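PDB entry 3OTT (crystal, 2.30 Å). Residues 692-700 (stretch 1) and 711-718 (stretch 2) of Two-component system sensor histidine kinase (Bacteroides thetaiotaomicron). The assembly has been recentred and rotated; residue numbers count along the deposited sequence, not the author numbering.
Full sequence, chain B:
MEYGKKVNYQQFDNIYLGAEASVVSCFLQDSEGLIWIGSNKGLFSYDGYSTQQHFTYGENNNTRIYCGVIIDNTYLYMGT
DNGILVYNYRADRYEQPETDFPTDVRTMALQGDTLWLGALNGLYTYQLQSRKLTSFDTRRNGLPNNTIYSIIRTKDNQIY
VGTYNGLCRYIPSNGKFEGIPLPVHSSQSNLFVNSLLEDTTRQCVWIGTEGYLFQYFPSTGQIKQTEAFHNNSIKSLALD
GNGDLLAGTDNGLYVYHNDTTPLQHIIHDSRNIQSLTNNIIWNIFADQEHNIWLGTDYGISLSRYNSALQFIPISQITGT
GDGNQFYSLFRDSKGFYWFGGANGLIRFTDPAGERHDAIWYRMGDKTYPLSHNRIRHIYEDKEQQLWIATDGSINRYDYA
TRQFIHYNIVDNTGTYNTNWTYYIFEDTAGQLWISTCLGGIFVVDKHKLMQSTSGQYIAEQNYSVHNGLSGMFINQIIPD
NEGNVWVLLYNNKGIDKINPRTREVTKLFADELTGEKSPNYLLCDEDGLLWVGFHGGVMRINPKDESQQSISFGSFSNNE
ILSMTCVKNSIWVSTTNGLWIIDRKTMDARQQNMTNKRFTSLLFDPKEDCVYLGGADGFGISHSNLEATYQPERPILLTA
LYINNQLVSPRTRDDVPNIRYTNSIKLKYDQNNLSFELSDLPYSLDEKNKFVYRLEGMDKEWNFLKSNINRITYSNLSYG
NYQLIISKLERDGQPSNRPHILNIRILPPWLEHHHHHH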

ATOM      1  N   VAL B 692     -10.889  21.259 -29.110  1.00 24.37           N
ATOM      2  CA  VAL B 692     -11.679  21.190 -30.309  1.00 23.91           C
ATOM      3  C   VAL B 692     -12.974  20.500 -29.928  1.00 22.79           C
ATOM      4  O   VAL B 692     -13.036  19.759 -28.928  1.00 21.00           O
ATOM      5  CB  VAL B 692     -10.959  20.411 -31.473  1.00 26.38           C
ATOM      6  CG1 VAL B 692      -9.922  21.303 -32.179  1.00 26.13           C
ATOM      7  CG2 VAL B 692     -10.314  19.151 -30.988  1.00 26.36           C
ATOM      8  N   TYR B 693     -14.034  20.790 -30.683  1.00 22.05           N
ATOM      9  CA  TYR B 693     -15.338  20.199 -30.416  1.00 20.23           C
ATOM     10  C   TYR B 693     -16.105  20.045 -31.692  1.00 21.29           C
ATOM     11  O   TYR B 693     -15.865  20.781 -32.677  1.00 23.10           O
ATOM     12  CB  TYR B 693     -16.141  21.052 -29.419  1.00 18.61           C
ATOM     13  CG  TYR B 693     -16.608  22.405 -29.917  1.00 18.44           C
ATOM     14  CD1 TYR B 693     -15.767  23.513 -29.881  1.00 18.64           C
ATOM     15  CD2 TYR B 693     -17.893  22.577 -30.391  1.00 18.16           C
ATOM     16  CE1 TYR B 693     -16.192  24.767 -30.338  1.00 20.96           C
ATOM     17  CE2 TYR B 693     -18.346  23.825 -30.875  1.00 18.98           C
ATOM     18  CZ  TYR B 693     -17.499  24.905 -30.842  1.00 19.13           C
ATOM     19  OH  TYR B 693     -17.940  26.109 -31.293  1.00 20.82           O
ATOM     20  N   ARG B 694     -17.069  19.136 -31.674  1.00 21.46           N
ATOM     21  CA  ARG B 694     -17.981  18.962 -32.799  1.00 23.05           C
ATOM     22  C   ARG B 694     -19.282  18.360 -32.287  1.00 23.38           C
ATOM     23  O   ARG B 694     -19.275  17.611 -31.295  1.00 23.38           O
ATOM     24  CB  ARG B 694     -17.360  18.065 -33.876  1.00 24.33           C
ATOM     25  CG  ARG B 694     -17.077  16.656 -33.401  1.00 25.04           C
ATOM     26  CD  ARG B 694     -16.065  15.979 -34.321  1.00 29.89           C
ATOM     27  NE  ARG B 694     -16.656  15.627 -35.618  1.00 32.56           N
ATOM     28  CZ  ARG B 694     -15.968  15.565 -36.752  1.00 36.73           C
ATOM     29  NH1 ARG B 694     -14.658  15.822 -36.771  1.00 38.64           N
ATOM     30  NH2 ARG B 694     -16.581  15.242 -37.874  1.00 38.61           N
ATOM     31  N   LEU B 695     -20.396  18.686 -32.942  1.00 23.08           N
ATOM     32  CA  LEU B 695     -21.645  18.069 -32.564  1.00 23.62           C
ATOM     33  C   LEU B 695     -22.129  17.106 -33.662  1.00 25.15           C
ATOM     34  O   LEU B 695     -22.637  17.552 -34.673  1.00 25.33           O
ATOM     35  CB  LEU B 695     -22.705  19.160 -32.223  1.00 22.39           C
ATOM     36  CG  LEU B 695     -24.092  18.698 -31.744  1.00 21.71           C
ATOM     37  CD1 LEU B 695     -23.958  17.985 -30.431  1.00 21.40           C
ATOM     38  CD2 LEU B 695     -25.138  19.824 -31.644  1.00 19.05           C
ATOM     39  N   GLU B 696     -21.972  15.804 -33.453  1.00 26.42           N
ATOM     40  CA  GLU B 696     -22.466  14.803 -34.391  1.00 30.30           C
ATOM     41  C   GLU B 696     -23.960  14.952 -34.622  1.00 29.76           C
ATOM     42  O   GLU B 696     -24.724  15.021 -33.676  1.00 27.85           O
ATOM     43  CB  GLU B 696     -22.162  13.368 -33.942  1.00 32.76           C
ATOM     44  CG  GLU B 696     -20.722  12.904 -34.215  1.00 39.57           C
ATOM     45  CD  GLU B 696     -20.358  12.940 -35.718  1.00 50.58           C
ATOM     46  OE1 GLU B 696     -21.203  12.527 -36.582  1.00 50.87           O
ATOM     47  OE2 GLU B 696     -19.224  13.407 -36.018  1.00 54.59           O
ATOM     48  N   GLY B 697     -24.348  15.032 -35.894  1.00 30.30           N
ATOM     49  CA  GLY B 697     -25.738  15.285 -36.282  1.00 30.48           C
ATOM     50  C   GLY B 697     -25.928  16.725 -36.769  1.00 30.29           C
ATOM     51  O   GLY B 697     -27.022  17.115 -37.210  1.00 30.64           O
ATOM     52  N   MET B 698     -24.846  17.500 -36.704  1.00 29.34           N
ATOM     53  CA  MET B 698     -24.892  18.929 -36.981  1.00 28.46           C
ATOM     54  C   MET B 698     -23.618  19.238 -37.715  1.00 28.20           C
ATOM     55  O   MET B 698     -23.668  19.543 -38.902  1.00 29.53           O
ATOM     56  CB  MET B 698     -25.039  19.733 -35.683  1.00 27.26           C
ATOM     57  CG  MET B 698     -24.996  21.274 -35.807  1.00 30.76           C
ATOM     58  SD  MET B 698     -26.292  21.909 -36.870  1.00 40.30           S
ATOM     59  CE  MET B 698     -27.773  21.498 -35.916  1.00 35.07           C
ATOM     60  N   ASP B 699     -22.489  19.109 -37.037  1.00 26.59           N
ATOM     61  CA  ASP B 699     -21.175  19.428 -37.588  1.00 27.60           C
ATOM     62  C   ASP B 699     -20.600  18.325 -38.442  1.00 29.45           C
ATOM     63  O   ASP B 699     -20.769  17.138 -38.145  1.00 29.16           O
ATOM     64  CB  ASP B 699     -20.167  19.692 -36.478  1.00 26.57           C
ATOM     65  CG  ASP B 699     -20.404  21.006 -35.792  1.00 27.01           C
ATOM     66  OD1 ASP B 699     -20.459  22.068 -36.464  1.00 33.11           O
ATOM     67  OD2 ASP B 699     -20.543  20.975 -34.570  1.00 24.26           O
ATOM     68  N   LYS B 700     -19.860  18.748 -39.454  1.00 30.49           N
ATOM     69  CA  LYS B 700     -19.150  17.843 -40.327  1.00 34.22           C
ATOM     70  C   LYS B 700     -17.664  17.840 -39.988  1.00 34.37           C
ATOM     71  O   LYS B 700     -16.908  16.963 -40.457  1.00 35.68           O
ATOM     72  CB  LYS B 700     -19.308  18.292 -41.797  1.00 35.66           C
ATOM     73  CG  LYS B 700     -20.639  17.892 -42.453  1.00 39.25           C
ATOM     74  CD  LYS B 700     -20.571  18.106 -44.000  1.00 46.93           C
ATOM     75  CE  LYS B 700     -19.604  17.076 -44.679  1.00 50.05           C
ATOM     76  NZ  LYS B 700     -19.243  17.442 -46.095  1.00 54.74           N
ATOM     77  N   ARG B 711     -16.323  27.777 -23.182  1.00 20.47           N
ATOM     78  CA  ARG B 711     -17.769  27.630 -23.357  1.00 21.19           C
ATOM     79  C   ARG B 711     -18.181  27.271 -24.818  1.00 19.52           C
ATOM     80  O   ARG B 711     -17.764  27.881 -25.736  1.00 19.60           O
ATOM     81  CB  ARG B 711     -18.535  28.869 -22.854  1.00 21.03           C
ATOM     82  CG  ARG B 711     -19.992  28.801 -23.262  1.00 25.58           C
ATOM     83  CD  ARG B 711     -20.791  29.984 -22.870  1.00 33.73           C
ATOM     84  NE  ARG B 711     -20.606  30.250 -21.454  1.00 37.73           N
ATOM     85  CZ  ARG B 711     -21.497  30.876 -20.711  1.00 41.91           C
ATOM     86  NH1 ARG B 711     -22.651  31.236 -21.252  1.00 40.63           N
ATOM     87  NH2 ARG B 711     -21.236  31.110 -19.422  1.00 45.50           N
ATOM     88  N   ILE B 712     -19.030  26.291 -24.966  1.00 18.30           N
ATOM     89  CA  ILE B 712     -19.437  25.789 -26.254  1.00 18.62           C
ATOM     90  C   ILE B 712     -20.936  26.067 -26.422  1.00 19.03           C
ATOM     91  O   ILE B 712     -21.708  25.701 -25.564  1.00 17.62           O
ATOM     92  CB  ILE B 712     -19.180  24.289 -26.345  1.00 17.85           C
ATOM     93  CG1 ILE B 712     -17.662  24.028 -26.426  1.00 16.10           C
ATOM     94  CG2 ILE B 712     -19.957  23.631 -27.569  1.00 16.44           C
ATOM     95  CD1 ILE B 712     -17.319  22.511 -26.318  1.00 13.80           C
ATOM     96  N   THR B 713     -21.324  26.743 -27.507  1.00 20.30           N
ATOM     97  CA  THR B 713     -22.706  27.157 -27.663  1.00 21.85           C
ATOM     98  C   THR B 713     -23.319  26.694 -29.008  1.00 21.75           C
ATOM     99  O   THR B 713     -22.733  26.881 -30.084  1.00 22.19           O
ATOM    100  CB  THR B 713     -22.883  28.699 -27.398  1.00 22.87           C
ATOM    101  OG1 THR B 713     -24.291  29.060 -27.409  1.00 29.47           O
ATOM    102  CG2 THR B 713     -22.194  29.529 -28.495  1.00 27.54           C
ATOM    103  N   TYR B 714     -24.505  26.102 -28.936  1.00 20.19           N
ATOM    104  CA  TYR B 714     -25.282  25.777 -30.141  1.00 20.18           C
ATOM    105  C   TYR B 714     -26.638  26.395 -30.015  1.00 20.55           C
ATOM    106  O   TYR B 714     -27.215  26.364 -28.957  1.00 20.64           O
ATOM    107  CB  TYR B 714     -25.455  24.270 -30.258  1.00 18.78           C
ATOM    108  CG  TYR B 714     -24.257  23.634 -30.830  1.00 20.38           C
ATOM    109  CD1 TYR B 714     -23.295  23.077 -29.988  1.00 19.68           C
ATOM    110  CD2 TYR B 714     -24.034  23.597 -32.212  1.00 20.45           C
ATOM    111  CE1 TYR B 714     -22.140  22.516 -30.465  1.00 19.54           C
ATOM    112  CE2 TYR B 714     -22.831  22.990 -32.726  1.00 22.12           C
ATOM    113  CZ  TYR B 714     -21.903  22.465 -31.827  1.00 22.36           C
ATOM    114  OH  TYR B 714     -20.729  21.859 -32.221  1.00 24.01           O
ATOM    115  N   SER B 715     -27.157  26.963 -31.092  1.00 23.10           N
ATOM    116  CA  SER B 715     -28.522  27.558 -31.060  1.00 24.40           C
ATOM    117  C   SER B 715     -29.490  26.880 -32.059  1.00 24.34           C
ATOM    118  O   SER B 715     -29.047  26.202 -32.998  1.00 23.79           O
ATOM    119  CB  SER B 715     -28.408  29.049 -31.309  1.00 25.18           C
ATOM    120  OG  SER B 715     -27.994  29.222 -32.644  1.00 30.86           O
ATOM    121  N   ASN B 716     -30.804  27.018 -31.815  1.00 25.35           N
ATOM    122  CA  ASN B 716     -31.847  26.495 -32.686  1.00 25.80           C
ATOM    123  C   ASN B 716     -31.708  25.033 -33.099  1.00 25.89           C
ATOM    124  O   ASN B 716     -31.895  24.707 -34.286  1.00 25.61           O
ATOM    125  CB  ASN B 716     -31.922  27.301 -33.983  1.00 28.58           C
ATOM    126  CG  ASN B 716     -31.964  28.763 -33.759  1.00 30.22           C
ATOM    127  OD1 ASN B 716     -31.127  29.493 -34.291  1.00 33.78           O
ATOM    128  ND2 ASN B 716     -32.948  29.222 -32.990  1.00 31.06           N
ATOM    129  N   LEU B 717     -31.412  24.145 -32.151  1.00 24.29           N
ATOM    130  CA  LEU B 717     -31.352  22.765 -32.508  1.00 24.53           C
ATOM    131  C   LEU B 717     -32.748  22.244 -32.755  1.00 26.76           C
ATOM    132  O   LEU B 717     -33.672  22.619 -32.043  1.00 26.79           O
ATOM    133  CB  LEU B 717     -30.618  21.940 -31.465  1.00 24.06           C
ATOM    134  CG  LEU B 717     -29.165  22.409 -31.272  1.00 22.80           C
ATOM    135  CD1 LEU B 717     -28.580  21.794 -30.039  1.00 21.82           C
ATOM    136  CD2 LEU B 717     -28.380  21.974 -32.512  1.00 23.41           C
ATOM    137  N   SER B 718     -32.886  21.438 -33.827  1.00 27.93           N
ATOM    138  CA  SER B 718     -34.109  20.679 -34.167  1.00 29.74           C
ATOM    139  C   SER B 718     -34.213  19.366 -33.405  1.00 28.78           C
ATOM    140  O   SER B 718     -33.205  18.785 -33.021  1.00 25.46           O
ATOM    141  CB  SER B 718     -34.105  20.333 -35.666  1.00 31.07           C
ATOM    142  OG  SER B 718     -34.324  21.545 -36.380  1.00 35.87           O
TER
HETATM  143  O   HOH W   1     -19.663  27.504 -29.711  1.00 16.75           O

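Two strands and the loops that follow them pack here, mainly through side chains. The strand axes come no nearer than 9.4 Å and run at 27° to each other in roughly the same direction, so the space between them is filled by side chains rather than by backbone hydrogen bonds. Three residues cover the most surface: Tyr714, Tyr693 and Leu695.

Tyr714 points its CA-to-CB bond toward the first stretch, and its ring packs against Leu695. Over one face, Leu695 CD2 lies 3.8 Å from the centroid of the Tyr714 ring and only 5° off the normal, an almost ideal CH-pi contact. At the ring's edge the phenol donates a short hydrogen bond, 2.5 Å from Tyr714 OH to Asp699 OD2. A tyrosine suits the place because it offers an apolar face to a leucine and, at the far end of a rigid ring, a donor for a carboxylate.

That carboxylate is held in position by its own stretch. Beyond the strand the chain turns, and Asp699 N donates to Leu695 O at 2.8 Å; in return Leu695 N donates to Asp699 OD2, also at 2.8 Å. The same oxygen thus accepts from a backbone amide and from the tyrosine, tying the turn to the opposing strand. Within this turn Gly697 has phi/psi of 105/-3, where a CB would be jammed against the preceding carbonyl oxygen, so glycine fits the backbone itself.

The same methyl, Leu695 CD2, also lies 4.0 Å from Leu717 CD2. Met698 extends this apolar patch, with Met698 CE 3.5 Å from Leu717 CD2 and Met698 CG 4.1 Å from Tyr714 CE2. Leucine and the flexible, unbranched methionine can fill such a space without leaving a polar group unpaired.

Tyr693, two residues before Leu695 and likewise directed toward the other stretch, receives Ile712 on one ring face. Ile712 CG1 is 4.0 Å from the Tyr693 ring centroid and 13° off the normal, while Ile712 CD1 approaches Tyr693 CB to 3.6 Å. Both branches of the isoleucine lie against the tyrosine, with Ile712 CG2 3.7 Å from Tyr693 CD2. Near the plane of the ring, at its edge, Tyr714 OH lies 3.4 Å from Tyr693 CE2, bringing the two tyrosines together. The hydroxyl of Tyr693 meets water 1, with 2.7 Å from Tyr693 OH to the water oxygen; the water also accepts from Thr713 N at 2.9 Å, bridging the two stretches.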